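Local coordinates for coenzyme PQQ synthesis protein B (Methylobacterium extorquens, PDB 4Z7R), which takes part in the biosynthesis of the redox cofactor pyrroloquinoline quinone and has a metallo-beta-lactamase-type fold that binds zinc, at the interface of chains A and B. Residues are numbered along the deposited sequence; one frame, centred on the assembly and turned at random. Chains: chain A/B, Coenzyme PQQ synthesis protein B.

Contact 1: the interface of chains A and B. Residues chain A 11-15, 37-39, 58-59, 92; chain B 61, 99, 101-102.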
loop_
_atom_site.group_PDB
_atom_site.type_symbol
_atom_site.label_atom_id
_atom_site.label_comp_id
_atom_site.label_asym_id
_atom_site.label_seq_id
_atom_site.Cartn_x
_atom_site.Cartn_y
_atom_site.Cartn_z
ATOM N N GLY A 11 -1.589 -12.196 -0.609
ATOM C CA GLY A 11 -1.148 -11.225 -1.595
ATOM C C GLY A 11 -2.269 -10.885 -2.561
ATOM O O GLY A 11 -2.979 -11.774 -3.028
ATOM N N GLY A 12 -2.447 -9.596 -2.828
ATOM C CA GLY A 12 -3.487 -9.131 -3.729
ATOM C C GLY A 12 -4.695 -8.584 -2.990
ATOM O O GLY A 12 -5.421 -7.730 -3.502
ATOM N N GLY A 13 -4.909 -9.080 -1.777
ATOM C CA GLY A 13 -6.064 -8.694 -0.991
ATOM C C GLY A 13 -7.372 -9.174 -1.587
ATOM O O GLY A 13 -7.392 -9.972 -2.527
ATOM N N VAL A 14 -8.473 -8.694 -1.019
ATOM C CA VAL A 14 -9.808 -8.986 -1.529
ATOM C C VAL A 14 -10.595 -7.679 -1.596
ATOM O O VAL A 14 -10.833 -7.051 -0.568
ATOM C CB VAL A 14 -10.567 -10.002 -0.650
ATOM C CG1 VAL A 14 -11.885 -10.373 -1.300
ATOM C CG2 VAL A 14 -9.729 -11.252 -0.415
ATOM N N PRO A 15 -10.982 -7.253 -2.808
ATOM C CA PRO A 15 -10.664 -7.908 -4.080
ATOM C C PRO A 15 -9.232 -7.641 -4.523
ATOM O O PRO A 15 -8.560 -6.776 -3.962
ATOM C CB PRO A 15 -11.653 -7.267 -5.054
ATOM C CG PRO A 15 -11.814 -5.877 -4.518
ATOM C CD PRO A 15 -11.767 -6.021 -3.009
ATOM N N ARG A 37 -10.872 -7.287 2.116
ATOM C CA ARG A 37 -9.777 -7.540 3.044
ATOM C C ARG A 37 -8.466 -6.967 2.533
ATOM O O ARG A 37 -8.172 -7.025 1.338
ATOM C CB ARG A 37 -9.602 -9.041 3.285
ATOM C CG ARG A 37 -10.692 -9.724 4.092
ATOM C CD ARG A 37 -10.565 -11.239 3.933
ATOM N NE ARG A 37 -11.280 -11.986 4.964
ATOM C CZ ARG A 37 -12.589 -12.215 4.954
ATOM N NH1 ARG A 37 -13.146 -12.912 5.934
ATOM N NH2 ARG A 37 -13.339 -11.751 3.963
ATOM N N THR A 38 -7.679 -6.419 3.451
ATOM C CA THR A 38 -6.330 -5.973 3.139
ATOM C C THR A 38 -5.342 -7.124 3.364
ATOM O O THR A 38 -5.711 -8.175 3.895
ATOM C CB THR A 38 -5.942 -4.743 3.977
ATOM O OG1 THR A 38 -6.112 -5.033 5.372
ATOM C CG2 THR A 38 -6.826 -3.554 3.608
ATOM N N GLN A 39 -4.094 -6.922 2.955
ATOM C CA GLN A 39 -3.108 -8.001 2.894
ATOM C C GLN A 39 -2.413 -8.312 4.219
ATOM O O GLN A 39 -2.240 -7.437 5.066
ATOM C CB GLN A 39 -2.068 -7.692 1.816
ATOM C CG GLN A 39 -2.643 -7.826 0.405
ATOM C CD GLN A 39 -1.826 -7.103 -0.644
ATOM O OE1 GLN A 39 -0.978 -7.699 -1.307
ATOM N NE2 GLN A 39 -2.085 -5.812 -0.810
ATOM N N PRO A 58 1.249 -3.853 1.713
ATOM C CA PRO A 58 1.019 -2.683 0.858
ATOM C C PRO A 58 -0.164 -1.824 1.319
ATOM O O PRO A 58 -0.264 -0.664 0.921
ATOM C CB PRO A 58 0.736 -3.302 -0.516
ATOM C CG PRO A 58 1.424 -4.626 -0.477
ATOM C CD PRO A 58 1.256 -5.104 0.932
ATOM N N ASP A 59 -1.044 -2.397 2.136
ATOM C CA ASP A 59 -2.232 -1.699 2.618
ATOM C C ASP A 59 -2.025 -1.046 3.985
ATOM O O ASP A 59 -2.989 -0.614 4.612
ATOM C CB ASP A 59 -3.410 -2.667 2.721
ATOM C CG ASP A 59 -3.731 -3.346 1.404
ATOM O OD1 ASP A 59 -4.190 -2.657 0.472
ATOM O OD2 ASP A 59 -3.527 -4.576 1.308
ATOM N N ASP A 92 3.891 -8.737 -0.294
ATOM C CA ASP A 92 2.740 -8.394 0.535
ATOM C C ASP A 92 3.107 -8.337 2.022
ATOM O O ASP A 92 2.291 -7.939 2.850
ATOM C CB ASP A 92 1.586 -9.382 0.315
ATOM C CG ASP A 92 1.955 -10.810 0.663
ATOM O OD1 ASP A 92 3.155 -11.136 0.649
ATOM O OD2 ASP A 92 1.042 -11.607 0.960
ATOM N N ARG B 61 -3.720 0.581 -4.202
ATOM C CA ARG B 61 -4.745 -0.455 -4.091
ATOM C C ARG B 61 -6.053 0.128 -3.568
ATOM O O ARG B 61 -7.132 -0.237 -4.030
ATOM C CB ARG B 61 -4.305 -1.603 -3.178
ATOM C CG ARG B 61 -5.297 -2.762 -3.222
ATOM C CD ARG B 61 -4.855 -4.004 -2.460
ATOM N NE ARG B 61 -5.991 -4.909 -2.294
ATOM C CZ ARG B 61 -6.888 -4.817 -1.316
ATOM N NH1 ARG B 61 -7.900 -5.672 -1.261
ATOM N NH2 ARG B 61 -6.771 -3.876 -0.388
ATOM N N THR B 99 2.229 -3.151 -6.155
ATOM C CA THR B 99 0.855 -3.651 -6.112
ATOM C C THR B 99 0.416 -4.150 -7.499
ATOM O O THR B 99 -0.383 -5.080 -7.620
ATOM C CB THR B 99 -0.108 -2.554 -5.586
ATOM O OG1 THR B 99 -0.002 -2.468 -4.159
ATOM C CG2 THR B 99 -1.557 -2.836 -5.960
ATOM N N ARG B 101 1.329 -6.191 -9.766
ATOM C CA ARG B 101 2.282 -7.269 -10.027
ATOM C C ARG B 101 1.701 -8.579 -10.562
ATOM O O ARG B 101 2.431 -9.393 -11.125
ATOM C CB ARG B 101 3.059 -7.572 -8.741
ATOM C CG ARG B 101 2.190 -8.066 -7.590
ATOM C CD ARG B 101 3.020 -8.339 -6.337
ATOM N NE ARG B 101 2.206 -8.888 -5.257
ATOM C CZ ARG B 101 1.554 -8.153 -4.361
ATOM N NH1 ARG B 101 0.832 -8.744 -3.420
ATOM N NH2 ARG B 101 1.617 -6.826 -4.408
ATOM N N GLU B 102 0.402 -8.791 -10.389
ATOM C CA GLU B 102 -0.169 -10.110 -10.644
ATOM C C GLU B 102 -0.401 -10.401 -12.126
ATOM O O GLU B 102 -1.529 -10.650 -12.547
ATOM C CB GLU B 102 -1.483 -10.278 -9.877
ATOM C CG GLU B 102 -1.315 -10.381 -8.366
ATOM C CD GLU B 102 -1.311 -9.026 -7.685
ATOM O OE1 GLU B 102 -1.257 -8.001 -8.395
ATOM O OE2 GLU B 102 -1.360 -8.987 -6.439
HETATM O O HOH W 1 -0.753 -5.102 -3.359
#
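Two arginines of chain B cross to chain A on chains extended as far as NE. B:Arg61 has CG anti to the backbone N (chi1 -172°) and stays extended to NE; B:Arg101 starts from the crowded position between N and the carbonyl carbon (chi1 62°) and then also runs straight. The B:Arg61 guanidinium enters a collar of backbone oxygens: NE donates to A:Gly12 O at 3.1 Å from above the carbonyl plane, whereas NH1 meets A:Pro15 O at 3.0 Å in plane, on a lone pair. B:Arg61 NH2, the third corner, forms a salt bridge with carboxylate A:Asp59 OD1 (3.0 Å), the planes standing 77° apart. Arginine suits this place because its donors fan out to several acceptors. A:Asp59 also uses OD2, which accepts from A:Gln39 N and, at 2.8 Å, from A:Gln39 NE2; this fixes the amide's rotation and turns OE1 toward B:Arg101. NH1 of B:Arg101 meets A:Gln39 OE1 tip to tip at 3.0 Å, nearly along the C=O axis, with the two planes nearly coplanar. The same A:Gln39 OE1 accepts A:Gly12 N at 2.8 Å, so two donors grip it. A water joins A:Gln39 NE2, B:Thr99 OG1 and B:Arg101 NH2. B:Glu102 OE2 lies over one guanidinium face of B:Arg101 and may balance its charge. B:Arg61 projects from helix 60-66 into chain A's glycine-rich loop after strand 7-7, beside the segment preceding strand 41-45.

Contact 2: the interface of chains A and B. Residues chain A 64, 72-73, 75, 77-79, 104; chain B 17-20, 28.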
loop_
_atom_site.group_PDB
_atom_site.type_symbol
_atom_site.label_atom_id
_atom_site.label_comp_id
_atom_site.label_asym_id
_atom_site.label_seq_id
_atom_site.Cartn_x
_atom_site.Cartn_y
_atom_site.Cartn_z
ATOM N N ILE A 64 -3.656 1.094 9.356
ATOM C CA ILE A 64 -3.418 1.976 10.489
ATOM C C ILE A 64 -4.638 2.872 10.706
ATOM O O ILE A 64 -5.090 3.043 11.835
ATOM C CB ILE A 64 -2.145 2.822 10.282
ATOM C CG1 ILE A 64 -0.908 1.928 10.395
ATOM C CG2 ILE A 64 -2.075 3.956 11.292
ATOM C CD1 ILE A 64 0.398 2.628 10.080
ATOM N N PRO A 72 -1.529 7.179 15.947
ATOM C CA PRO A 72 -0.456 7.863 16.675
ATOM C C PRO A 72 -0.977 8.581 17.918
ATOM O O PRO A 72 -2.123 9.029 17.941
ATOM C CB PRO A 72 0.091 8.859 15.646
ATOM C CG PRO A 72 -1.040 9.074 14.683
ATOM C CD PRO A 72 -1.733 7.743 14.602
ATOM N N ARG A 73 -0.136 8.671 18.941
ATOM C CA ARG A 73 -0.495 9.341 20.184
ATOM C C ARG A 73 -0.158 10.822 20.110
ATOM O O ARG A 73 0.471 11.271 19.150
ATOM C CB ARG A 73 0.225 8.693 21.370
ATOM C CG ARG A 73 -0.035 7.197 21.505
ATOM C CD ARG A 73 0.475 6.665 22.834
ATOM N NE ARG A 73 -0.233 7.270 23.958
ATOM C CZ ARG A 73 -1.308 6.745 24.536
ATOM N NH1 ARG A 73 -1.801 5.592 24.106
ATOM N NH2 ARG A 73 -1.886 7.371 25.552
ATOM N N GLY A 75 1.457 14.422 20.374
ATOM C CA GLY A 75 2.816 14.912 20.255
ATOM C C GLY A 75 3.513 14.569 18.953
ATOM O O GLY A 75 2.892 14.113 17.992
ATOM N N ARG A 77 6.014 12.589 16.475
ATOM C CA ARG A 77 6.572 11.267 16.186
ATOM C C ARG A 77 6.258 10.248 17.279
ATOM O O ARG A 77 7.154 9.589 17.810
ATOM C CB ARG A 77 8.085 11.371 15.977
ATOM C CG ARG A 77 8.476 12.214 14.769
ATOM C CD ARG A 77 9.982 12.210 14.536
ATOM N NE ARG A 77 10.693 12.985 15.548
ATOM C CZ ARG A 77 10.894 14.297 15.478
ATOM N NH1 ARG A 77 10.438 14.984 14.440
ATOM N NH2 ARG A 77 11.550 14.924 16.446
ATOM N N HIS A 78 4.977 10.125 17.607
ATOM C CA HIS A 78 4.557 9.326 18.750
ATOM C C HIS A 78 3.608 8.209 18.326
ATOM O O HIS A 78 2.400 8.287 18.554
ATOM C CB HIS A 78 3.894 10.225 19.794
ATOM C CG HIS A 78 3.833 9.624 21.165
ATOM N ND1 HIS A 78 3.217 10.257 22.223
ATOM C CD2 HIS A 78 4.312 8.456 21.651
ATOM C CE1 HIS A 78 3.320 9.503 23.304
ATOM N NE2 HIS A 78 3.979 8.405 22.984
ATOM N N SER A 79 4.166 7.171 17.713
ATOM C CA SER A 79 3.378 6.051 17.205
ATOM C C SER A 79 3.379 4.877 18.175
ATOM O O SER A 79 4.383 4.620 18.837
ATOM C CB SER A 79 3.914 5.596 15.848
ATOM O OG SER A 79 3.274 4.404 15.430
ATOM N N GLN A 104 10.253 8.162 11.858
ATOM C CA GLN A 104 9.752 7.464 13.036
ATOM C C GLN A 104 10.704 6.364 13.495
ATOM O O GLN A 104 10.995 5.432 12.746
ATOM C CB GLN A 104 8.374 6.868 12.765
ATOM C CG GLN A 104 7.692 6.340 14.011
ATOM C CD GLN A 104 7.313 7.455 14.960
ATOM O OE1 GLN A 104 7.051 8.578 14.534
ATOM N NE2 GLN A 104 7.284 7.154 16.253
ATOM N N TRP B 17 0.700 8.666 9.019
ATOM C CA TRP B 17 0.603 7.576 9.988
ATOM C C TRP B 17 1.221 7.890 11.349
ATOM O O TRP B 17 0.797 7.331 12.360
ATOM C CB TRP B 17 1.245 6.306 9.424
ATOM C CG TRP B 17 2.736 6.347 9.388
ATOM C CD1 TRP B 17 3.521 7.012 8.490
ATOM C CD2 TRP B 17 3.629 5.695 10.297
ATOM N NE1 TRP B 17 4.850 6.812 8.785
ATOM C CE2 TRP B 17 4.941 6.004 9.889
ATOM C CE3 TRP B 17 3.445 4.877 11.418
ATOM C CZ2 TRP B 17 6.062 5.524 10.558
ATOM C CZ3 TRP B 17 4.560 4.402 12.082
ATOM C CH2 TRP B 17 5.852 4.725 11.648
ATOM N N ASN B 18 2.219 8.771 11.381
ATOM C CA ASN B 18 2.856 9.130 12.651
ATOM C C ASN B 18 2.683 10.605 12.999
ATOM O O ASN B 18 3.481 11.173 13.744
ATOM C CB ASN B 18 4.349 8.779 12.627
ATOM C CG ASN B 18 5.144 9.644 11.664
ATOM O OD1 ASN B 18 4.610 10.156 10.681
ATOM N ND2 ASN B 18 6.431 9.815 11.948
ATOM N N CYS B 19 1.633 11.223 12.466
ATOM C CA CYS B 19 1.394 12.634 12.727
ATOM C C CYS B 19 0.118 12.852 13.527
ATOM O O CYS B 19 -0.925 12.266 13.235
ATOM C CB CYS B 19 1.322 13.422 11.419
ATOM S SG CYS B 19 1.243 15.207 11.669
ATOM N N ARG B 20 0.210 13.714 14.533
ATOM C CA ARG B 20 -0.952 14.091 15.323
ATOM C C ARG B 20 -1.104 15.612 15.357
ATOM O O ARG B 20 -1.507 16.181 16.372
ATOM C CB ARG B 20 -0.840 13.525 16.744
ATOM C CG ARG B 20 -2.163 13.429 17.501
ATOM C CD ARG B 20 -2.973 12.212 17.084
ATOM N NE ARG B 20 -4.386 12.362 17.426
ATOM C CZ ARG B 20 -5.245 11.355 17.543
ATOM N NH1 ARG B 20 -4.841 10.102 17.367
ATOM N NH2 ARG B 20 -6.512 11.599 17.848
ATOM N N TRP B 28 -8.088 11.409 12.342
ATOM C CA TRP B 28 -8.006 10.228 13.200
ATOM C C TRP B 28 -9.299 10.037 13.990
ATOM O O TRP B 28 -9.721 8.912 14.244
ATOM C CB TRP B 28 -6.823 10.321 14.169
ATOM C CG TRP B 28 -5.466 10.238 13.524
ATOM C CD1 TRP B 28 -4.484 11.183 13.566
ATOM C CD2 TRP B 28 -4.946 9.156 12.738
ATOM N NE1 TRP B 28 -3.383 10.757 12.864
ATOM C CE2 TRP B 28 -3.642 9.518 12.342
ATOM C CE3 TRP B 28 -5.455 7.918 12.334
ATOM C CZ2 TRP B 28 -2.842 8.688 11.560
ATOM C CZ3 TRP B 28 -4.657 7.094 11.559
ATOM C CH2 TRP B 28 -3.364 7.481 11.183
HETATM O O HOH W 2 0.938 5.249 14.221
HETATM O O HOH W 3 -0.638 16.057 19.062
HETATM O O HOH W 4 2.689 11.407 16.936
#
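Apolar contact centres on A:Pro72, whose ring meets the indole of B:Trp28 tip to tip. A:Pro72 CD sits over the six-membered ring of B:Trp28, 3.6 Å from the centroid, a CH-pi contact for which a rigid proline and a broad aromatic face are well matched. A:Ile64 reaches both tryptophans by different branches: CG2 touches B:Trp28 CH2 at 3.8 Å, while CD1 packs against B:Trp17 CB. The far rim of the B:Trp17 indole lies against the aliphatic part of A:Gln104, with CH2 3.4 Å from CG. Direct hydrogen bonds frame this core. B:Asn18 ND2 donates to A:Gln104 OE1 at 2.9 Å, in the carbonyl plane and on a lone pair, although the amides are nearly perpendicular (88°). A:Gln104 is bent at chi2 (68°), and its NE2 donates to A:Arg77 O, which holds the amide's rotation. B:Arg20 NH1 reaches A:Pro72 O at 3.0 Å, nearly along the C=O axis. Within chain B, B:Trp28 NE1 donates to B:Cys19 O at 2.9 Å, steadying the indole under the proline. Waters bridge A:Ser79 OG to B:Trp17 O, and A:Gly75 N to B:Arg20 O. The patch thus packs chain A against B:Cys19, a zinc ligand, and its neighbours, and may steady that metal-binding loop within the deposited two-chain assembly.

Contact 3: the interface of chains A and B. Residues chain A 16-18, 230; chain B 77, 99-102, 104.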
loop_
_atom_site.group_PDB
_atom_site.type_symbol
_atom_site.label_atom_id
_atom_site.label_comp_id
_atom_site.label_asym_id
_atom_site.label_seq_id
_atom_site.Cartn_x
_atom_site.Cartn_y
_atom_site.Cartn_z
ATOM N N GLN A 16 -8.776 -8.385 -5.522
ATOM C CA GLN A 16 -7.480 -8.129 -6.130
ATOM C C GLN A 16 -7.682 -7.187 -7.314
ATOM O O GLN A 16 -8.665 -7.308 -8.045
ATOM C CB GLN A 16 -6.819 -9.436 -6.556
ATOM C CG GLN A 16 -5.489 -9.285 -7.264
ATOM C CD GLN A 16 -4.829 -10.625 -7.498
ATOM O OE1 GLN A 16 -4.566 -11.371 -6.554
ATOM N NE2 GLN A 16 -4.588 -10.952 -8.759
ATOM N N TRP A 17 -6.760 -6.244 -7.485
ATOM C CA TRP A 17 -6.978 -5.099 -8.371
ATOM C C TRP A 17 -7.282 -5.474 -9.818
ATOM O O TRP A 17 -7.964 -4.731 -10.521
ATOM C CB TRP A 17 -5.763 -4.171 -8.335
ATOM C CG TRP A 17 -4.565 -4.704 -9.047
ATOM C CD1 TRP A 17 -3.708 -5.676 -8.607
ATOM C CD2 TRP A 17 -4.073 -4.283 -10.326
ATOM N NE1 TRP A 17 -2.718 -5.886 -9.538
ATOM C CE2 TRP A 17 -2.918 -5.043 -10.600
ATOM C CE3 TRP A 17 -4.497 -3.336 -11.264
ATOM C CZ2 TRP A 17 -2.185 -4.889 -11.776
ATOM C CZ3 TRP A 17 -3.768 -3.182 -12.430
ATOM C CH2 TRP A 17 -2.623 -3.952 -12.674
ATOM N N ASN A 18 -6.779 -6.621 -10.262
ATOM C CA ASN A 18 -7.018 -7.064 -11.633
ATOM C C ASN A 18 -7.785 -8.381 -11.709
ATOM O O ASN A 18 -7.678 -9.113 -12.692
ATOM C CB ASN A 18 -5.690 -7.205 -12.379
ATOM C CG ASN A 18 -4.839 -8.337 -11.838
ATOM O OD1 ASN A 18 -4.958 -8.713 -10.671
ATOM N ND2 ASN A 18 -3.979 -8.891 -12.685
ATOM N N VAL A 230 -8.562 -18.058 -12.633
ATOM C CA VAL A 230 -7.698 -16.882 -12.622
ATOM C C VAL A 230 -6.222 -17.215 -12.818
ATOM O O VAL A 230 -5.405 -16.322 -13.047
ATOM C CB VAL A 230 -7.826 -16.097 -11.298
ATOM C CG1 VAL A 230 -9.282 -15.810 -10.986
ATOM C CG2 VAL A 230 -7.185 -16.873 -10.161
ATOM N N ARG B 77 -7.465 -10.896 -16.286
ATOM C CA ARG B 77 -6.437 -9.867 -16.444
ATOM C C ARG B 77 -6.914 -8.710 -17.320
ATOM O O ARG B 77 -6.260 -8.341 -18.298
ATOM C CB ARG B 77 -5.159 -10.480 -17.023
ATOM C CG ARG B 77 -4.519 -11.535 -16.124
ATOM C CD ARG B 77 -3.188 -12.023 -16.684
ATOM N NE ARG B 77 -3.346 -12.851 -17.876
ATOM C CZ ARG B 77 -3.560 -14.163 -17.856
ATOM N NH1 ARG B 77 -3.642 -14.807 -16.701
ATOM N NH2 ARG B 77 -3.691 -14.833 -18.992
ATOM N N THR B 99 2.229 -3.151 -6.155
ATOM C CA THR B 99 0.855 -3.651 -6.112
ATOM C C THR B 99 0.416 -4.150 -7.499
ATOM O O THR B 99 -0.383 -5.080 -7.620
ATOM C CB THR B 99 -0.108 -2.554 -5.586
ATOM O OG1 THR B 99 -0.002 -2.468 -4.159
ATOM C CG2 THR B 99 -1.557 -2.836 -5.960
ATOM N N LEU B 100 0.985 -3.560 -8.545
ATOM C CA LEU B 100 0.592 -3.871 -9.920
ATOM C C LEU B 100 1.353 -5.072 -10.482
ATOM O O LEU B 100 1.936 -4.991 -11.566
ATOM C CB LEU B 100 0.823 -2.654 -10.814
ATOM C CG LEU B 100 0.198 -1.337 -10.349
ATOM C CD1 LEU B 100 0.601 -0.204 -11.272
ATOM C CD2 LEU B 100 -1.316 -1.458 -10.280
ATOM N N ARG B 101 1.329 -6.191 -9.766
ATOM C CA ARG B 101 2.282 -7.269 -10.027
ATOM C C ARG B 101 1.701 -8.579 -10.562
ATOM O O ARG B 101 2.431 -9.393 -11.125
ATOM C CB ARG B 101 3.059 -7.572 -8.741
ATOM C CG ARG B 101 2.190 -8.066 -7.590
ATOM C CD ARG B 101 3.020 -8.339 -6.337
ATOM N NE ARG B 101 2.206 -8.888 -5.257
ATOM C CZ ARG B 101 1.554 -8.153 -4.361
ATOM N NH1 ARG B 101 0.832 -8.744 -3.420
ATOM N NH2 ARG B 101 1.617 -6.826 -4.408
ATOM N N GLU B 102 0.402 -8.791 -10.389
ATOM C CA GLU B 102 -0.169 -10.110 -10.644
ATOM C C GLU B 102 -0.401 -10.401 -12.126
ATOM O O GLU B 102 -1.529 -10.650 -12.547
ATOM C CB GLU B 102 -1.483 -10.278 -9.877
ATOM C CG GLU B 102 -1.315 -10.381 -8.366
ATOM C CD GLU B 102 -1.311 -9.026 -7.685
ATOM O OE1 GLU B 102 -1.257 -8.001 -8.395
ATOM O OE2 GLU B 102 -1.360 -8.987 -6.439
ATOM N N GLN B 104 -0.420 -8.642 -14.809
ATOM C CA GLN B 104 -1.162 -7.699 -15.641
ATOM C C GLN B 104 -0.245 -6.973 -16.615
ATOM O O GLN B 104 0.684 -6.281 -16.198
ATOM C CB GLN B 104 -1.895 -6.673 -14.776
ATOM C CG GLN B 104 -2.861 -5.790 -15.552
ATOM C CD GLN B 104 -4.059 -6.559 -16.065
ATOM O OE1 GLN B 104 -4.482 -7.539 -15.456
ATOM N NE2 GLN B 104 -4.609 -6.124 -17.194
HETATM O O HOH W 5 -7.595 -11.631 -13.476
#
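Packing is dominated by A:Trp17, whose indole is held between two side chains. B:Leu100 CD2 lies over one face, 3.6 Å from the centroid of the A:Trp17 six-membered ring in a CH-pi contact, and A:Asn18 CB covers the opposite face from within the same chain. Tryptophan suits this slot because its broad ring fills it while its N-H still offers a polar edge. In hydrogen bonding, NE1 of A:Trp17 donates to carboxylate B:Glu102 OE1 at 2.8 Å; the oxygen lies in the ring plane, though it is met from above its own carboxylate plane. A bend at chi2 (88°) brings the glutamate's end to that edge. A:Asn18 ND2 donates twice: to B:Glu102 O at 3.0 Å from above the carbonyl plane, and to the side-chain B:Gln104 OE1 at 3.1 Å. A:Asn18 OD1 accepts A:Gln16 NE2 at 3.0 Å in the carbonyl plane, so bonds at both ends fix the asparagine's rotation. The A:Gln16 amide also stacks on the B:Glu102 carboxylate, their planes 27° apart. Through water, A:Asn18 O is linked to B:Arg77 N. Together these contacts dock the segment leading into chain A's zinc-binding cysteines onto residues 99-102 and 104 of chain B, and may help hold that segment in place.

Contacts 1 and 3 are neighbours, their C-alpha centres about 9 Å apart, and share B:Thr99, B:Arg101 and B:Glu102; contact 2 lies about 24 Å from contact 1 and 32 Å from contact 3. Because the interface is two-fold symmetric, contacts 2 and 3 use the same residue positions with the chains exchanged: 17, 18, 77 and 104 recur in both. Helix 60-66 of chain B supplies B:Arg61 to contact 1, and the same helix of chain A supplies A:Ile64 to contact 2. Each chain therefore both offers its cysteine-rich segment and receives its partner's, a reciprocal arrangement consistent with a dimer, although the deposited assembly alone does not establish one in solution.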